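Side-chain contacts in lipoxygenase (Cyanothece sp., PDB 5EK8), which is a non-heme iron 9R-lipoxygenase that probably inserts molecular oxygen into polyunsaturated fatty acids: residues G57-S62 against G90-N95; A342-R347 against L589-G594; A363-E368 against E430-Y435. All blocks are in the same frame, centred on the assembly; numbering follows the deposited sequence.

Interaction 1. Residues G57-S62 against G90-N95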
# COMPACT_ATOMS: atom_id res chain seq x y z
N GLY A 57 -27.07 -18.10 -19.12
CA GLY A 57 -27.39 -16.97 -18.27
C GLY A 57 -26.48 -15.78 -18.46
O GLY A 57 -25.68 -15.74 -19.39
N GLN A 58 -26.60 -14.80 -17.57
CA GLN A 58 -25.74 -13.63 -17.61
C GLN A 58 -25.36 -13.19 -16.20
O GLN A 58 -26.20 -13.12 -15.31
CB GLN A 58 -26.42 -12.47 -18.34
CG GLN A 58 -25.58 -11.21 -18.40
CD GLN A 58 -26.28 -10.08 -19.12
OE1 GLN A 58 -27.50 -9.93 -19.03
NE2 GLN A 58 -25.52 -9.28 -19.85
N LEU A 59 -24.08 -12.91 -16.00
CA LEU A 59 -23.57 -12.49 -14.70
C LEU A 59 -23.16 -11.02 -14.69
O LEU A 59 -22.49 -10.55 -15.61
CB LEU A 59 -22.39 -13.36 -14.28
CG LEU A 59 -22.67 -14.85 -14.15
CD1 LEU A 59 -21.47 -15.56 -13.52
CD2 LEU A 59 -23.94 -15.10 -13.36
N LEU A 60 -23.57 -10.31 -13.65
CA LEU A 60 -23.21 -8.90 -13.49
C LEU A 60 -22.55 -8.66 -12.13
O LEU A 60 -22.80 -9.38 -11.17
CB LEU A 60 -24.46 -8.02 -13.62
CG LEU A 60 -25.35 -8.22 -14.85
CD1 LEU A 60 -26.59 -7.36 -14.75
CD2 LEU A 60 -24.59 -7.90 -16.13
N PHE A 61 -21.68 -7.65 -12.06
CA PHE A 61 -21.17 -7.18 -10.77
C PHE A 61 -22.35 -6.75 -9.91
O PHE A 61 -23.30 -6.14 -10.41
CB PHE A 61 -20.20 -6.01 -10.93
CG PHE A 61 -18.87 -6.39 -11.51
CD1 PHE A 61 -17.80 -6.66 -10.68
CD2 PHE A 61 -18.68 -6.44 -12.88
CE1 PHE A 61 -16.57 -6.99 -11.20
CE2 PHE A 61 -17.45 -6.77 -13.41
CZ PHE A 61 -16.39 -7.05 -12.57
N SER A 62 -22.29 -7.04 -8.61
CA SER A 62 -23.38 -6.65 -7.71
C SER A 62 -23.45 -5.14 -7.48
O SER A 62 -24.52 -4.60 -7.22
CB SER A 62 -23.24 -7.38 -6.37
OG SER A 62 -22.04 -7.02 -5.73
N GLY A 90 -16.79 -23.70 -18.58
CA GLY A 90 -17.06 -22.64 -19.53
C GLY A 90 -16.80 -21.25 -18.99
O GLY A 90 -16.47 -21.08 -17.81
N VAL A 91 -16.92 -20.25 -19.86
CA VAL A 91 -16.65 -18.86 -19.49
C VAL A 91 -17.79 -17.92 -19.86
O VAL A 91 -18.68 -18.27 -20.64
CB VAL A 91 -15.36 -18.33 -20.16
CG1 VAL A 91 -14.22 -19.31 -19.97
CG2 VAL A 91 -15.59 -18.07 -21.64
N THR A 92 -17.76 -16.72 -19.30
CA THR A 92 -18.67 -15.66 -19.69
C THR A 92 -18.07 -14.89 -20.86
O THR A 92 -16.85 -14.79 -20.97
CB THR A 92 -18.95 -14.69 -18.53
OG1 THR A 92 -17.70 -14.16 -18.06
CG2 THR A 92 -19.65 -15.41 -17.39
N ASP A 93 -18.92 -14.35 -21.74
CA ASP A 93 -18.41 -13.46 -22.78
C ASP A 93 -18.24 -12.06 -22.20
O ASP A 93 -18.38 -11.87 -20.98
CB ASP A 93 -19.31 -13.44 -24.03
CG ASP A 93 -20.76 -13.04 -23.73
OD1 ASP A 93 -21.66 -13.49 -24.47
OD2 ASP A 93 -21.00 -12.26 -22.78
N GLN A 94 -17.96 -11.09 -23.06
CA GLN A 94 -17.70 -9.73 -22.60
C GLN A 94 -18.95 -9.08 -22.02
O GLN A 94 -18.86 -8.10 -21.29
CB GLN A 94 -17.13 -8.89 -23.74
CG GLN A 94 -15.79 -9.41 -24.25
CD GLN A 94 -15.26 -8.60 -25.43
OE1 GLN A 94 -16.03 -8.06 -26.23
NE2 GLN A 94 -13.93 -8.52 -25.54
N ASN A 95 -20.11 -9.64 -22.35
CA ASN A 95 -21.37 -9.16 -21.79
C ASN A 95 -21.80 -9.98 -20.58
O ASN A 95 -22.94 -9.86 -20.11
CB ASN A 95 -22.47 -9.19 -22.84
CG ASN A 95 -22.10 -8.43 -24.10
OD1 ASN A 95 -22.41 -8.86 -25.21
ND2 ASN A 95 -21.42 -7.30 -23.94
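Q58 and L59, neighbours on strand 53-61, meet N95 and T92 in the N-terminal beta-sandwich, the PLAT domain of this lipoxygenase. The chain leaves strand 82-91 of one sheet here and passes through residues 92-96 into strand 97-102 of the other sheet, the antiparallel neighbour of 53-61. Because side chains alternate along a strand, Q58 and L59 depart from opposite faces of it, and each meets a different part of the connection. L59 is buried: its CD1 lies 4.3 Å from CG2 of T92, a loose methyl-to-methyl approach from the threonine branch that carries no polar group. The hydroxyl branch serves another purpose, since T92 OG1 is hydrogen-bonded to I71 N and L68 O. L73 touches both L59 and T92, and F98 also packs on L59, so the pair belongs to the interior where the two sheets face each other. On the more exposed side, Q58 stretches out fully. Its CG stands anti to the backbone N (chi1 180°) and the chain stays extended beyond it, which carries the terminal amide across to the backbone of N95, whose own side chain leads away. CG of Q58 passes 3.4 Å from N95 O on the way, and CD 3.5 Å. Within the connection, N95 N makes a weak bond of 2.8 Å to D93 OD2, and the same oxygen accepts from R97 N, so the connection has hydrogen bonds of its own, one of them weak. The bond from the strand is well aligned: Q58 NE2 donates to N95 O over 2.7 Å with an N-H...O angle of 173°, the acceptor only 4° out of the glutamine amide plane and the donor almost in line with the carbonyl bond.

Interaction 2. Residues A342-R347 against L589-G594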
# COMPACT_ATOMS: atom_id res chain seq x y z
N ALA A 342 15.86 22.14 17.08
CA ALA A 342 15.15 22.50 15.86
C ALA A 342 15.23 21.36 14.84
O ALA A 342 14.22 20.99 14.22
CB ALA A 342 15.70 23.79 15.27
N LYS A 343 16.43 20.81 14.67
CA LYS A 343 16.62 19.72 13.71
C LYS A 343 15.78 18.49 14.09
O LYS A 343 15.21 17.82 13.22
CB LYS A 343 18.10 19.34 13.61
CG LYS A 343 18.89 20.20 12.65
CD LYS A 343 20.34 19.75 12.55
CE LYS A 343 21.06 19.89 13.88
NZ LYS A 343 22.53 19.69 13.75
N ARG A 344 15.70 18.21 15.38
CA ARG A 344 14.87 17.10 15.83
C ARG A 344 13.38 17.35 15.55
O ARG A 344 12.67 16.45 15.07
CB ARG A 344 15.09 16.83 17.32
CG ARG A 344 14.31 15.64 17.85
CD ARG A 344 14.58 15.45 19.32
NE ARG A 344 13.69 14.48 19.94
CZ ARG A 344 13.48 14.42 21.26
NH1 ARG A 344 14.08 15.28 22.06
NH2 ARG A 344 12.65 13.50 21.76
N ILE A 345 12.93 18.56 15.84
CA ILE A 345 11.53 18.94 15.59
C ILE A 345 11.18 18.78 14.10
O ILE A 345 10.15 18.17 13.76
CB ILE A 345 11.25 20.39 16.02
CG1 ILE A 345 11.27 20.50 17.55
CG2 ILE A 345 9.90 20.84 15.50
CD1 ILE A 345 10.87 21.85 18.08
N PHE A 346 12.04 19.30 13.24
CA PHE A 346 11.88 19.09 11.80
C PHE A 346 11.78 17.61 11.49
O PHE A 346 10.90 17.19 10.73
CB PHE A 346 13.04 19.70 11.02
CG PHE A 346 12.89 19.55 9.53
CD1 PHE A 346 12.19 20.49 8.80
CD2 PHE A 346 13.43 18.46 8.86
CE1 PHE A 346 12.04 20.36 7.43
CE2 PHE A 346 13.28 18.32 7.50
CZ PHE A 346 12.59 19.27 6.78
N ARG A 347 12.69 16.82 12.06
CA ARG A 347 12.70 15.37 11.83
C ARG A 347 11.36 14.73 12.15
O ARG A 347 10.89 13.85 11.43
CB ARG A 347 13.80 14.70 12.65
CG ARG A 347 15.14 14.65 11.96
CD ARG A 347 16.03 13.62 12.62
NE ARG A 347 16.34 13.95 14.02
CZ ARG A 347 17.33 14.75 14.39
NH1 ARG A 347 18.11 15.31 13.48
NH2 ARG A 347 17.54 14.99 15.68
N LEU A 589 6.92 10.41 16.12
CA LEU A 589 5.81 10.93 15.32
C LEU A 589 5.29 12.24 15.90
O LEU A 589 4.47 12.91 15.27
CB LEU A 589 4.69 9.89 15.23
CG LEU A 589 5.05 8.64 14.43
CD1 LEU A 589 3.97 7.57 14.57
CD2 LEU A 589 5.25 8.99 12.97
N ALA A 590 5.78 12.60 17.08
CA ALA A 590 5.38 13.84 17.74
C ALA A 590 6.26 14.14 18.96
O ALA A 590 7.01 13.28 19.42
CB ALA A 590 3.92 13.78 18.16
N LEU A 591 6.14 15.36 19.47
CA LEU A 591 6.81 15.75 20.71
C LEU A 591 5.80 16.38 21.67
O LEU A 591 4.67 16.67 21.29
CB LEU A 591 7.96 16.71 20.42
CG LEU A 591 9.10 16.20 19.54
CD1 LEU A 591 10.18 17.25 19.37
CD2 LEU A 591 9.71 14.92 20.10
N ARG A 592 6.22 16.61 22.92
CA ARG A 592 5.30 17.09 23.94
C ARG A 592 5.87 18.23 24.78
O ARG A 592 7.07 18.50 24.75
CB ARG A 592 4.88 15.94 24.87
CG ARG A 592 4.27 14.75 24.15
CD ARG A 592 3.70 13.70 25.10
NE ARG A 592 4.72 13.01 25.88
CZ ARG A 592 4.88 13.13 27.19
NH1 ARG A 592 4.06 13.93 27.87
NH2 ARG A 592 5.83 12.46 27.83
N ASN A 593 4.98 18.90 25.51
CA ASN A 593 5.34 19.87 26.55
C ASN A 593 6.34 20.96 26.14
O ASN A 593 7.16 21.38 26.94
CB ASN A 593 5.88 19.13 27.77
CG ASN A 593 4.85 18.21 28.39
OD1 ASN A 593 5.11 17.04 28.63
ND2 ASN A 593 3.66 18.75 28.65
N GLY A 594 6.24 21.42 24.90
CA GLY A 594 7.08 22.50 24.42
C GLY A 594 8.05 22.04 23.36
O GLY A 594 8.58 22.85 22.59
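A buried, largely apolar contact joins L591 to R344 and I345, where the irregular segment 589-594, between helices 577-581 and 608-623, lies against the early part of the long helix 337-377. The evidence is in how the leucine divides its two methyls. The nearest backbones, those of I345 and L591, are 7.7 Å apart between CA atoms, and the L591 side chain is directed toward the helix across that distance. Its CG lies anti to its carbonyl carbon (chi1 -61°), and the fork beyond presents one methyl to each helical residue. CD1 comes to 3.9 Å from CG1 of I345, an aliphatic meeting in which the two side chains cross obliquely. CD2 turns to the arginine and sits over one face of the R344 guanidinium, 3.7 Å from NH2 and 4.0 Å from both NE and CZ. R344 can offer that face because its chain runs out straight, with CG anti to the backbone N (chi1 -178°) and no kink as far as NE.

Both partners have further neighbours. I345 also packs on H291 and V293 of strand 291-300 and on I311 of strand 303-313, while R344 touches E599. The segment opposite is tied down by its backbone: the backbone of L591 is hydrogen-bonded to that of D289, and G594 N donates to D289 OD2. The bound sodium ion is about 12 Å from the L591 side chain, too far for this contact to form part of its site.

Chemically, a methyl placed over a guanidinium face takes up a surface that forms few hydrogen bonds and does not block the in-plane N-H directions, so the arginine can line an apolar contact without giving up its capacity to donate.

Interaction 3. Residues A363-E368 against E430-Y435; sequences AHVQME and EVVATY. With FE2 (Fe (II) ion), chain B.
The amide of Q366 is laid across Y435 with its plane only 24° from that of the ring, although the two side chains themselves run at about a right angle. The approach is oblique. NE2 of Q366 comes to 3.6 Å from CD2 of Y435, while OE1 of Q366 lies 3.5 Å from CB of Y435, so the amide spans from the tyrosine's CB to its CD2. CG of Q366 stands anti to the backbone N (chi1 -171°), and the extended chain carries the amide out from helix 337-377 to this position. Its polar atoms have partners in several directions: NE2 donates to K362 O, and OE1 accepts from H561 NE2. A water also donates to OE1 over 2.8 Å and, weakly, to Y435 O. A leucine here would probably leave K362 O and H561 NE2 without their side-chain partner and the water held by one bond fewer. On the tyrosine's own segment, V431 O sits 3.3 Å above the ring plane, over its centre; the same carbonyl accepts from T434 N and T434 OG1 where helix 421-432 gives way to the type I turn V432 to Y435. Separately from the amide, CG1 of V365 meets CG2 of V432 at 4.0 Å, the two valines crossing at about a right angle. H364, on the same helical segment, is directed elsewhere: its NE2 binds the iron at 2.5 Å, and its ND1 is hydrogen-bonded to N398 OD1, a second-shell link that probably limits rotation of the imidazole. H359, H570 and the C-terminal carboxylate of I668 supply further ligands. A pi-type turn at 363-365 in a long central helix carrying two iron-binding histidines is typical of the lipoxygenase catalytic domain.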
# COMPACT_ATOMS: atom_id res chain seq x y z
N ALA A 363 1.32 5.41 -1.04
CA ALA A 363 1.61 4.03 -1.42
C ALA A 363 0.38 3.13 -1.26
O ALA A 363 -0.09 2.55 -2.23
CB ALA A 363 2.77 3.49 -0.62
N HIS A 364 -0.13 3.02 -0.04
CA HIS A 364 -1.20 2.07 0.24
C HIS A 364 -2.51 2.45 -0.43
O HIS A 364 -3.01 1.74 -1.32
CB HIS A 364 -1.42 1.96 1.74
CG HIS A 364 -0.33 1.23 2.46
ND1 HIS A 364 -0.41 -0.11 2.78
CD2 HIS A 364 0.87 1.65 2.92
CE1 HIS A 364 0.70 -0.48 3.40
NE2 HIS A 364 1.49 0.58 3.50
N VAL A 365 -3.07 3.57 0.01
CA VAL A 365 -4.36 4.01 -0.47
C VAL A 365 -4.38 4.21 -1.98
O VAL A 365 -5.28 3.73 -2.66
CB VAL A 365 -4.79 5.32 0.22
CG1 VAL A 365 -6.16 5.75 -0.29
CG2 VAL A 365 -4.79 5.14 1.72
N GLN A 366 -3.37 4.90 -2.51
CA GLN A 366 -3.37 5.20 -3.94
C GLN A 366 -3.32 3.93 -4.78
O GLN A 366 -3.87 3.88 -5.88
CB GLN A 366 -2.21 6.12 -4.31
CG GLN A 366 -2.31 6.62 -5.75
CD GLN A 366 -1.04 7.29 -6.26
OE1 GLN A 366 -0.94 7.62 -7.44
NE2 GLN A 366 -0.07 7.50 -5.37
N MET A 367 -2.67 2.89 -4.27
CA MET A 367 -2.50 1.67 -5.05
C MET A 367 -3.64 0.67 -4.86
O MET A 367 -3.87 -0.19 -5.71
CB MET A 367 -1.16 1.00 -4.72
CG MET A 367 0.07 1.75 -5.22
SD MET A 367 0.13 1.96 -7.01
CE MET A 367 -0.36 3.67 -7.19
N GLU A 368 -4.38 0.79 -3.75
CA GLU A 368 -5.50 -0.12 -3.53
C GLU A 368 -6.55 -0.01 -4.64
O GLU A 368 -7.13 -1.02 -5.05
CB GLU A 368 -6.17 0.11 -2.17
CG GLU A 368 -7.45 -0.71 -1.99
CD GLU A 368 -7.75 -1.08 -0.55
OE1 GLU A 368 -8.69 -1.87 -0.34
OE2 GLU A 368 -7.06 -0.58 0.36
N GLU A 430 -6.93 14.79 1.29
CA GLU A 430 -6.32 15.91 0.57
C GLU A 430 -5.37 15.44 -0.52
O GLU A 430 -5.57 15.76 -1.70
CB GLU A 430 -5.57 16.84 1.53
CG GLU A 430 -6.43 17.95 2.12
CD GLU A 430 -5.71 18.73 3.20
OE1 GLU A 430 -4.48 18.56 3.34
OE2 GLU A 430 -6.37 19.53 3.91
N VAL A 431 -4.34 14.67 -0.16
CA VAL A 431 -3.36 14.33 -1.20
C VAL A 431 -3.85 13.27 -2.19
O VAL A 431 -3.49 13.32 -3.37
CB VAL A 431 -2.02 13.87 -0.59
CG1 VAL A 431 -1.32 15.04 0.06
CG2 VAL A 431 -2.24 12.74 0.41
N VAL A 432 -4.69 12.33 -1.74
CA VAL A 432 -5.14 11.26 -2.64
C VAL A 432 -6.12 11.83 -3.67
O VAL A 432 -6.24 11.32 -4.78
CB VAL A 432 -5.78 10.08 -1.85
CG1 VAL A 432 -6.40 9.06 -2.80
CG2 VAL A 432 -4.73 9.39 -0.98
N ALA A 433 -6.78 12.93 -3.31
CA ALA A 433 -7.67 13.60 -4.26
C ALA A 433 -6.92 14.24 -5.44
O ALA A 433 -7.54 14.81 -6.33
CB ALA A 433 -8.51 14.64 -3.55
N THR A 434 -5.59 14.15 -5.44
CA THR A 434 -4.78 14.76 -6.50
C THR A 434 -3.87 13.77 -7.23
O THR A 434 -3.20 14.14 -8.20
CB THR A 434 -3.89 15.89 -5.95
OG1 THR A 434 -2.77 15.32 -5.27
CG2 THR A 434 -4.67 16.76 -4.99
N TYR A 435 -3.82 12.52 -6.77
CA TYR A 435 -2.88 11.55 -7.33
C TYR A 435 -3.41 10.89 -8.60
O TYR A 435 -4.43 10.21 -8.57
CB TYR A 435 -2.55 10.47 -6.30
CG TYR A 435 -1.70 10.95 -5.14
CD1 TYR A 435 -0.81 12.00 -5.30
CD2 TYR A 435 -1.79 10.35 -3.89
CE1 TYR A 435 -0.02 12.44 -4.24
CE2 TYR A 435 -1.01 10.78 -2.82
CZ TYR A 435 -0.13 11.83 -3.01
OH TYR A 435 0.65 12.28 -1.97
FE FE2 B . 3.71 -0.25 4.22
O HOH W 1 -3.40 7.50 -8.80

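Overall arrangement
Interaction 1 comes first along the chain, in the N-terminal beta-sandwich, and closes before the others open; interaction 3 is nested inside the loop closed by interaction 2. Interactions 2 and 3 share helix 337-377, with centres 27 Å apart, so one continuous helix runs from a peripheral contact with segment 589-594 to the iron site. The centre of interaction 1 lies about 31 Å from that of interaction 3 and about 56 Å from that of interaction 2, across the chain's centre from the latter. None touches another; the nearest atoms of interaction 3 are about 13 Å from each neighbour. The set samples the PLAT domain and the mainly helical iron-binding domain, with interaction 3 closest to the centre.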